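Local coordinates for xylose isomerase domain protein (Alicyclobacillus acidocaldarius subsp. acidocaldarius, PDB 3U0H) that probably acts as an isomerase, built as a xylose isomerase-like TIM barrel whose helices surround a closed sheet of eight parallel strands, at residues A[99-105]-A[135-141]; A[37-41]-A[89-93]; A[206-210]-A[220-224]. All coordinates share one frame; numbering follows the deposited sequence.

From the N terminus, contact 2 comes first: it closes the excursion between residues 41 and 89, bringing helix 37-47 against helix 86-95 outside strand 62-67. The chain then enters strand 100-104, and contact 1 joins it to strand 137-141 once helix 113-131 has been traversed. Contact 3, the shortest closure, lies in the loop after strand 201-206. The three lie in series along the chain, and none encloses or crosses another. Contacts 1 and 2 touch, SE of selenomethionine Met136 lying 3.9 Å from Ala90 O. Contacts 2 and 3 lie on opposite sides of the chain's centre, their centres about 28 Å apart. Contacts 1 and 3 do not touch, but both come close to Asp179.

Contact 1 (A[99-105]-A[135-141]); sequences RSVTAFL and GMRVGLE
The guanidinium of Arg137 reaches Arg99 through a water lying at its edge and in its plane; the water accepts from Arg137 NE at 3.2 Å and donates to Arg99 O. Arg137 NH1 bonds instead to Glu199 O. The Phe104 ring leads away from 135-141 to meet Trp106 edge-to-face, so only its CB packs against Glu141. These groups border two adjacent parallel strands of the TIM barrel, 100-104 and 137-141, joined by a beta-alpha-beta crossover through helix 113-131. Six backbone hydrogen bonds alternate between the strands, the shortest from Glu141 N to Ala103 O (2.7 Å, 168° at the hydrogen), and the segment axes diverge by 20°.

Side chains alternate between two environments. Val101, Val138 and Leu140 face the outer helices 113-131 and 159-169. Ser100 and Thr102 point to the barrel interior, where both hydroxyls bond to the Asn65 amide. Gly139 lies beside Thr102, whose CG2 sits 3.6 Å from Gly139 O; a CB on Gly139 would come equally close to that methyl. With CG anti to the backbone N (chi1 -174°) and the chain extended, Glu141 places its carboxylate close to Asp179, a like charge, and near an ethanediol probably from the crystallisation liquor, while its OE1 stays 3.8 Å from Phe104 CB. At the far end, Met136, a selenomethionine, turns about its CG-SE bond, bringing CE to 4.1 Å from Val101 CG2.

Contact 2 (A[37-41]-A[89-93]); sequences FHWLE and RARLC
Phe37 and Arg89 make the closest contact between 37-41 and 89-93: the aliphatic part of Arg89 crosses the end of the ring at about a right angle, with Arg89 CG 3.4 Å from Phe37 CZ and Arg89 CD 3.5 Å from Phe37 CE2. Cys93 approaches the same ring at its edge, near the ring plane, its SG 3.7 Å from Phe37 CD1, in a sulfur-aromatic contact. A chi1 of 178°, with CG opposite the backbone N, sends the Phe37 ring across to helix 86-95. Beyond the ring, Glu41 OE2 and Arg89 NE form a long salt bridge at 3.6 Å. The carboxylate and guanidinium planes are 79° apart and the oxygen lies well out of the guanidinium plane, so this is attraction of charges without a directed N-H. A water supplies the directed link, accepting from Arg89 NE at 2.9 Å and donating to Glu41 OE2 at 2.8 Å.

Farther out, Arg89 NH2 forms a salt bridge with Glu82 of helix 76-84, which helps fix the guanidinium. Replacing Arg89 with an alanine is likely to uncover the end of the Phe37 ring and leave Glu41 and Glu82 without their shared positive partner. Leu63 and Leu66 of strand 62-67 underlie Leu40, Phe37 and Cys93. Crossing at 87°, the two short helical segments belong to neighbouring members of the outer helical layer of a TIM barrel, packed over the strand between them.

Contact 3 (A[206-210]-A[220-224]); sequences INDTR and KRLLP
Asp208, whose backbone pairs with Leu222, has its carboxylate OD1 gripped by two backbone N-H groups. Thr209 N donates to Asp208 OD1 at 2.9 Å, on the anti side and 20° out of the carboxylate plane. Ile229 N is the second donor to OD1, while OD2 takes weak bonds from the amides of Gly225 and Gly227. The side chain thus ties 206-210 to the chain just beyond Pro224, within the long loop that follows strand 201-206 of the TIM barrel.

The backbones meet in a single antiparallel bridge, a hydrogen-bonded pair: Leu222 N donates to Asp208 O at 3.1 Å, and Asp208 N to Leu222 O at 3.2 Å. Both donors stand above the acceptor's carbonyl plane, the second by 51°, which fits a local crossing of loops better than a regular sheet. Apolar contacts continue the junction on either side. Pro224 CG lies 4.1 Å from Ile206 CG2, while Leu222 CD1 meets the aliphatic Arg210 CG at 4.1 Å.

Extended from CG to NE, Arg221 reaches back past Asn207, the amide and guanidinium planes turned 70° apart. Arg221 also has a salt bridge to Asp218 and a cation-pi contact with Tyr181. Asn207 ND2 and Arg221 NH1, two donors only 3.2 Å apart, do not bond each other: they take OD1 and OD2 of Asp179 respectively, the second as a salt bridge.

Contact 1 (A[99-105]-A[135-141])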
loop_
_atom_site.group_PDB
_atom_site.type_symbol
_atom_site.label_atom_id
_atom_site.label_comp_id
_atom_site.label_asym_id
_atom_site.label_seq_id
_atom_site.Cartn_x
_atom_site.Cartn_y
_atom_site.Cartn_z
ATOM N N ARG A 99 -15.341 16.993 -7.491
ATOM C CA ARG A 99 -14.286 16.404 -6.568
ATOM C C ARG A 99 -14.505 14.934 -6.161
ATOM O O ARG A 99 -13.767 14.386 -5.353
ATOM C CB ARG A 99 -14.185 17.213 -5.266
ATOM C CG ARG A 99 -13.582 18.603 -5.424
ATOM C CD ARG A 99 -12.147 18.536 -5.974
ATOM N NE ARG A 99 -12.105 18.818 -7.422
ATOM C CZ ARG A 99 -11.944 20.027 -7.976
ATOM N NH1 ARG A 99 -11.768 21.124 -7.226
ATOM N NH2 ARG A 99 -11.949 20.141 -9.302
ATOM N N SER A 100 -15.528 14.318 -6.725
ATOM C CA SER A 100 -16.129 13.088 -6.217
ATOM C C SER A 100 -16.534 12.239 -7.409
ATOM O O SER A 100 -16.969 12.744 -8.438
ATOM C CB SER A 100 -17.398 13.428 -5.454
ATOM O OG SER A 100 -18.203 14.419 -6.152
ATOM N N VAL A 101 -16.453 10.942 -7.224
ATOM C CA VAL A 101 -16.941 9.978 -8.161
ATOM C C VAL A 101 -17.842 9.073 -7.338
ATOM O O VAL A 101 -17.444 8.661 -6.242
ATOM C CB VAL A 101 -15.779 9.182 -8.773
ATOM C CG1 VAL A 101 -16.300 8.124 -9.683
ATOM C CG2 VAL A 101 -14.832 10.126 -9.486
ATOM N N THR A 102 -19.033 8.734 -7.835
ATOM C CA THR A 102 -20.037 8.002 -6.996
ATOM C C THR A 102 -20.622 6.798 -7.696
ATOM O O THR A 102 -20.580 6.677 -8.916
ATOM C CB THR A 102 -21.187 8.928 -6.538
ATOM O OG1 THR A 102 -21.847 9.465 -7.699
ATOM C CG2 THR A 102 -20.644 10.118 -5.649
ATOM N N ALA A 103 -21.163 5.892 -6.911
ATOM C CA ALA A 103 -21.885 4.738 -7.429
ATOM C C ALA A 103 -22.808 4.230 -6.334
ATOM O O ALA A 103 -22.663 4.579 -5.160
ATOM C CB ALA A 103 -20.892 3.669 -7.845
ATOM N N PHE A 104 -23.832 3.470 -6.714
ATOM C CA PHE A 104 -24.781 2.975 -5.721
ATOM C C PHE A 104 -24.521 1.494 -5.568
ATOM O O PHE A 104 -23.829 0.919 -6.390
ATOM C CB PHE A 104 -26.228 3.317 -6.040
ATOM C CG PHE A 104 -26.834 2.510 -7.173
ATOM C CD1 PHE A 104 -27.472 1.303 -6.914
ATOM C CD2 PHE A 104 -26.760 2.966 -8.493
ATOM C CE1 PHE A 104 -28.044 0.577 -7.936
ATOM C CE2 PHE A 104 -27.305 2.233 -9.541
ATOM C CZ PHE A 104 -27.963 1.041 -9.264
ATOM N N LEU A 105 -24.960 0.942 -4.442
ATOM C CA LEU A 105 -24.811 -0.465 -4.149
ATOM C C LEU A 105 -26.190 -1.071 -4.073
ATOM O O LEU A 105 -27.130 -0.457 -3.549
ATOM C CB LEU A 105 -24.092 -0.654 -2.824
ATOM C CG LEU A 105 -22.702 -0.043 -2.676
ATOM C CD1 LEU A 105 -22.136 -0.336 -1.275
ATOM C CD2 LEU A 105 -21.809 -0.527 -3.811
ATOM N N GLY A 135 -6.795 13.529 -6.160
ATOM C CA GLY A 135 -7.421 14.118 -4.982
ATOM C C GLY A 135 -8.933 13.993 -5.045
ATOM O O GLY A 135 -9.673 14.941 -4.795
HETATM N N MSE A 136 -9.415 12.837 -5.434
HETATM C CA MSE A 136 -10.859 12.673 -5.547
HETATM C C MSE A 136 -11.307 11.518 -4.663
HETATM O O MSE A 136 -10.562 10.540 -4.381
HETATM C CB MSE A 136 -11.249 12.513 -7.004
HETATM C CG MSE A 136 -11.191 13.805 -7.850
HETATM SE SE MSE A 136 -11.467 13.458 -9.774
HETATM C CE MSE A 136 -13.350 13.939 -10.018
ATOM N N ARG A 137 -12.508 11.653 -4.156
ATOM C CA ARG A 137 -13.055 10.591 -3.326
ATOM C C ARG A 137 -14.198 9.884 -4.030
ATOM O O ARG A 137 -14.890 10.470 -4.886
ATOM C CB ARG A 137 -13.537 11.151 -1.981
ATOM C CG ARG A 137 -12.458 11.632 -1.000
ATOM C CD ARG A 137 -13.041 12.591 0.061
ATOM N NE ARG A 137 -13.557 13.814 -0.576
ATOM C CZ ARG A 137 -14.630 14.490 -0.209
ATOM N NH1 ARG A 137 -15.373 14.136 0.801
ATOM N NH2 ARG A 137 -14.956 15.546 -0.881
ATOM N N VAL A 138 -14.379 8.619 -3.638
ATOM C CA VAL A 138 -15.454 7.771 -4.050
ATOM C C VAL A 138 -16.541 7.803 -2.975
ATOM O O VAL A 138 -16.313 7.548 -1.806
ATOM C CB VAL A 138 -14.947 6.315 -4.276
ATOM C CG1 VAL A 138 -16.098 5.342 -4.674
ATOM C CG2 VAL A 138 -13.855 6.320 -5.324
ATOM N N GLY A 139 -17.732 8.164 -3.362
ATOM C CA GLY A 139 -18.857 8.043 -2.461
ATOM C C GLY A 139 -19.796 6.965 -2.973
ATOM O O GLY A 139 -20.159 6.916 -4.154
ATOM N N LEU A 140 -20.145 6.070 -2.078
ATOM C CA LEU A 140 -20.943 4.911 -2.403
ATOM C C LEU A 140 -22.304 5.212 -1.818
ATOM O O LEU A 140 -22.426 5.491 -0.634
ATOM C CB LEU A 140 -20.327 3.661 -1.746
ATOM C CG LEU A 140 -18.990 3.255 -2.277
ATOM C CD1 LEU A 140 -18.397 1.993 -1.642
ATOM C CD2 LEU A 140 -19.020 3.082 -3.800
ATOM N N GLU A 141 -23.312 5.194 -2.659
ATOM C CA GLU A 141 -24.671 5.340 -2.215
ATOM C C GLU A 141 -25.311 4.070 -1.642
ATOM O O GLU A 141 -25.639 3.160 -2.394
ATOM C CB GLU A 141 -25.518 5.873 -3.374
ATOM C CG GLU A 141 -26.948 6.201 -2.968
ATOM C CD GLU A 141 -27.761 6.779 -4.131
ATOM O OE1 GLU A 141 -27.262 6.894 -5.276
ATOM O OE2 GLU A 141 -28.916 7.148 -3.884
HETATM O O HOH W 1 -12.600 15.277 -3.291
#

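Contact 2 (A[37-41]-A[89-93])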
loop_
_atom_site.group_PDB
_atom_site.type_symbol
_atom_site.label_atom_id
_atom_site.label_comp_id
_atom_site.label_asym_id
_atom_site.label_seq_id
_atom_site.Cartn_x
_atom_site.Cartn_y
_atom_site.Cartn_z
ATOM N N PHE A 37 -22.145 11.749 -16.956
ATOM C CA PHE A 37 -20.926 11.830 -17.768
ATOM C C PHE A 37 -21.166 11.580 -19.289
ATOM O O PHE A 37 -20.501 12.215 -20.150
ATOM C CB PHE A 37 -19.834 10.852 -17.240
ATOM C CG PHE A 37 -18.556 10.874 -18.084
ATOM C CD1 PHE A 37 -17.702 11.960 -18.023
ATOM C CD2 PHE A 37 -18.293 9.878 -19.003
ATOM C CE1 PHE A 37 -16.590 12.024 -18.801
ATOM C CE2 PHE A 37 -17.157 9.931 -19.802
ATOM C CZ PHE A 37 -16.299 11.001 -19.691
ATOM N N HIS A 38 -22.060 10.637 -19.617
ATOM C CA HIS A 38 -22.463 10.393 -21.021
ATOM C C HIS A 38 -22.896 11.658 -21.675
ATOM O O HIS A 38 -22.642 11.839 -22.883
ATOM C CB HIS A 38 -23.586 9.352 -21.143
ATOM C CG HIS A 38 -23.104 7.922 -21.174
ATOM N ND1 HIS A 38 -21.783 7.576 -21.389
ATOM C CD2 HIS A 38 -23.811 6.711 -21.054
ATOM C CE1 HIS A 38 -21.673 6.215 -21.398
ATOM N NE2 HIS A 38 -22.919 5.689 -21.202
ATOM N N TRP A 39 -23.497 12.584 -20.934
ATOM C CA TRP A 39 -23.894 13.814 -21.594
ATOM C C TRP A 39 -22.681 14.593 -21.971
ATOM O O TRP A 39 -22.544 15.073 -23.100
ATOM C CB TRP A 39 -24.710 14.681 -20.703
ATOM C CG TRP A 39 -26.045 14.184 -20.256
ATOM C CD1 TRP A 39 -26.441 12.862 -19.853
ATOM C CD2 TRP A 39 -27.231 15.036 -20.073
ATOM N NE1 TRP A 39 -27.756 12.855 -19.444
ATOM C CE2 TRP A 39 -28.297 14.158 -19.559
ATOM C CE3 TRP A 39 -27.496 16.372 -20.279
ATOM C CZ2 TRP A 39 -29.554 14.654 -19.266
ATOM C CZ3 TRP A 39 -28.776 16.859 -20.004
ATOM C CH2 TRP A 39 -29.773 16.025 -19.504
ATOM N N LEU A 40 -21.762 14.709 -21.022
ATOM C CA LEU A 40 -20.548 15.466 -21.257
ATOM C C LEU A 40 -19.657 14.804 -22.332
ATOM O O LEU A 40 -19.040 15.487 -23.139
ATOM C CB LEU A 40 -19.782 15.619 -19.942
ATOM C CG LEU A 40 -20.486 16.267 -18.744
ATOM C CD1 LEU A 40 -19.627 16.132 -17.506
ATOM C CD2 LEU A 40 -20.837 17.719 -19.055
ATOM N N GLU A 41 -19.569 13.476 -22.297
ATOM C CA GLU A 41 -18.828 12.676 -23.277
ATOM C C GLU A 41 -19.337 12.833 -24.713
ATOM O O GLU A 41 -18.534 12.893 -25.645
ATOM C CB GLU A 41 -18.950 11.212 -22.919
ATOM C CG GLU A 41 -17.973 10.328 -23.652
ATOM C CD GLU A 41 -18.041 8.898 -23.161
ATOM O OE1 GLU A 41 -19.133 8.255 -23.216
ATOM O OE2 GLU A 41 -16.983 8.403 -22.723
ATOM N N ARG A 89 -11.176 10.562 -17.955
ATOM C CA ARG A 89 -12.570 10.969 -17.711
ATOM C C ARG A 89 -12.673 11.683 -16.361
ATOM O O ARG A 89 -13.318 12.739 -16.256
ATOM C CB ARG A 89 -13.547 9.787 -17.752
ATOM C CG ARG A 89 -13.564 9.091 -19.085
ATOM C CD ARG A 89 -14.450 7.834 -19.112
ATOM N NE ARG A 89 -14.406 7.272 -20.440
ATOM C CZ ARG A 89 -14.648 6.010 -20.778
ATOM N NH1 ARG A 89 -14.576 5.682 -22.049
ATOM N NH2 ARG A 89 -14.962 5.080 -19.884
ATOM N N ALA A 90 -12.013 11.160 -15.344
ATOM C CA ALA A 90 -12.025 11.915 -14.088
ATOM C C ALA A 90 -11.310 13.278 -14.194
ATOM O O ALA A 90 -11.753 14.242 -13.552
ATOM C CB ALA A 90 -11.497 11.113 -12.936
ATOM N N ARG A 91 -10.222 13.395 -14.971
ATOM C CA ARG A 91 -9.516 14.678 -15.011
ATOM C C ARG A 91 -10.399 15.728 -15.720
ATOM O O ARG A 91 -10.434 16.874 -15.326
ATOM C CB ARG A 91 -8.203 14.579 -15.761
ATOM C CG ARG A 91 -7.080 13.752 -15.143
ATOM C CD ARG A 91 -5.877 13.583 -16.095
ATOM N NE ARG A 91 -4.829 12.844 -15.414
ATOM C CZ ARG A 91 -4.524 11.565 -15.596
ATOM N NH1 ARG A 91 -5.097 10.818 -16.536
ATOM N NH2 ARG A 91 -3.589 11.018 -14.861
ATOM N N LEU A 92 -11.108 15.330 -16.767
ATOM C CA LEU A 92 -11.961 16.236 -17.499
ATOM C C LEU A 92 -13.003 16.725 -16.482
ATOM O O LEU A 92 -13.237 17.895 -16.366
ATOM C CB LEU A 92 -12.587 15.567 -18.716
ATOM C CG LEU A 92 -13.757 16.370 -19.358
ATOM C CD1 LEU A 92 -13.311 17.771 -19.854
ATOM C CD2 LEU A 92 -14.465 15.588 -20.483
ATOM N N CYS A 93 -13.552 15.842 -15.667
ATOM C CA CYS A 93 -14.595 16.303 -14.762
ATOM C C CYS A 93 -14.033 17.167 -13.664
ATOM O O CYS A 93 -14.706 18.126 -13.247
ATOM C CB CYS A 93 -15.402 15.139 -14.175
ATOM S SG CYS A 93 -16.419 14.306 -15.422
HETATM O O HOH W 2 -14.279 8.988 -22.791
#

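Contact 3 (A[206-210]-A[220-224])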
loop_
_atom_site.group_PDB
_atom_site.type_symbol
_atom_site.label_atom_id
_atom_site.label_comp_id
_atom_site.label_asym_id
_atom_site.label_seq_id
_atom_site.Cartn_x
_atom_site.Cartn_y
_atom_site.Cartn_z
ATOM N N ILE A 206 -31.031 15.153 -1.877
ATOM C CA ILE A 206 -32.256 15.494 -1.166
ATOM C C ILE A 206 -33.562 15.245 -2.015
ATOM O O ILE A 206 -33.528 15.257 -3.229
ATOM C CB ILE A 206 -32.100 16.949 -0.643
ATOM C CG1 ILE A 206 -33.055 17.208 0.516
ATOM C CG2 ILE A 206 -32.196 17.957 -1.774
ATOM C CD1 ILE A 206 -32.690 18.386 1.397
ATOM N N ASN A 207 -34.701 15.005 -1.350
ATOM C CA ASN A 207 -35.989 14.569 -1.979
ATOM C C ASN A 207 -36.944 14.295 -0.825
ATOM O O ASN A 207 -36.597 14.566 0.341
ATOM C CB ASN A 207 -35.816 13.297 -2.858
ATOM C CG ASN A 207 -34.914 12.288 -2.179
ATOM O OD1 ASN A 207 -35.225 11.862 -1.054
ATOM N ND2 ASN A 207 -33.740 12.026 -2.766
ATOM N N ASP A 208 -38.133 13.767 -1.133
ATOM C CA ASP A 208 -39.188 13.553 -0.132
ATOM C C ASP A 208 -40.141 12.409 -0.474
ATOM O O ASP A 208 -40.055 11.837 -1.531
ATOM C CB ASP A 208 -39.999 14.854 0.082
ATOM C CG ASP A 208 -40.232 15.172 1.553
ATOM O OD1 ASP A 208 -40.347 14.214 2.353
ATOM O OD2 ASP A 208 -40.303 16.387 1.896
ATOM N N THR A 209 -41.036 12.081 0.453
ATOM C CA THR A 209 -42.062 11.052 0.275
ATOM C C THR A 209 -43.112 11.143 1.356
ATOM O O THR A 209 -42.779 11.475 2.495
ATOM C CB THR A 209 -41.472 9.633 0.404
ATOM O OG1 THR A 209 -42.403 8.723 -0.153
ATOM C CG2 THR A 209 -41.200 9.246 1.885
ATOM N N ARG A 210 -44.362 10.761 1.040
ATOM C CA ARG A 210 -45.443 10.710 2.068
ATOM C C ARG A 210 -45.663 9.321 2.592
ATOM O O ARG A 210 -46.438 9.113 3.517
ATOM C CB ARG A 210 -46.731 11.253 1.522
ATOM C CG ARG A 210 -46.672 12.739 1.217
ATOM C CD ARG A 210 -48.095 13.203 0.921
ATOM N NE ARG A 210 -48.144 14.597 0.596
ATOM C CZ ARG A 210 -49.252 15.278 0.426
ATOM N NH1 ARG A 210 -50.457 14.712 0.563
ATOM N NH2 ARG A 210 -49.157 16.554 0.123
ATOM N N LYS A 220 -40.267 6.389 -7.235
ATOM C CA LYS A 220 -41.480 7.231 -7.135
ATOM C C LYS A 220 -41.372 8.293 -6.006
ATOM O O LYS A 220 -42.041 8.204 -4.994
ATOM C CB LYS A 220 -42.718 6.341 -6.889
ATOM C CG LYS A 220 -42.805 5.202 -7.871
ATOM C CD LYS A 220 -44.042 4.324 -7.720
ATOM C CE LYS A 220 -43.793 2.939 -8.310
ATOM N NZ LYS A 220 -44.782 1.927 -7.859
ATOM N N ARG A 221 -40.472 9.256 -6.204
ATOM C CA ARG A 221 -40.114 10.261 -5.224
ATOM C C ARG A 221 -40.795 11.629 -5.463
ATOM O O ARG A 221 -41.381 11.912 -6.500
ATOM C CB ARG A 221 -38.574 10.470 -5.214
ATOM C CG ARG A 221 -37.692 9.197 -5.189
ATOM C CD ARG A 221 -36.225 9.524 -4.908
ATOM N NE ARG A 221 -35.439 8.314 -4.898
ATOM C CZ ARG A 221 -34.124 8.275 -4.705
ATOM N NH1 ARG A 221 -33.441 9.414 -4.534
ATOM N NH2 ARG A 221 -33.503 7.101 -4.670
ATOM N N LEU A 222 -40.713 12.484 -4.463
ATOM C CA LEU A 222 -41.372 13.791 -4.495
ATOM C C LEU A 222 -40.289 14.887 -4.376
ATOM O O LEU A 222 -39.105 14.609 -4.050
ATOM C CB LEU A 222 -42.360 13.868 -3.349
ATOM C CG LEU A 222 -43.645 13.039 -3.376
ATOM C CD1 LEU A 222 -44.574 13.513 -2.260
ATOM C CD2 LEU A 222 -44.375 13.129 -4.714
ATOM N N LEU A 223 -40.700 16.112 -4.676
ATOM C CA LEU A 223 -39.849 17.271 -4.555
ATOM C C LEU A 223 -39.538 17.518 -3.119
ATOM O O LEU A 223 -40.449 17.427 -2.290
ATOM C CB LEU A 223 -40.559 18.517 -5.044
ATOM C CG LEU A 223 -41.051 18.495 -6.486
ATOM C CD1 LEU A 223 -41.645 19.879 -6.842
ATOM C CD2 LEU A 223 -39.902 18.065 -7.402
ATOM N N PRO A 224 -38.276 17.902 -2.817
ATOM C CA PRO A 224 -37.943 18.273 -1.430
ATOM C C PRO A 224 -39.026 19.159 -0.811
ATOM O O PRO A 224 -39.423 20.163 -1.415
ATOM C CB PRO A 224 -36.653 19.059 -1.578
ATOM C CG PRO A 224 -36.061 18.563 -2.854
ATOM C CD PRO A 224 -37.219 18.312 -3.757
#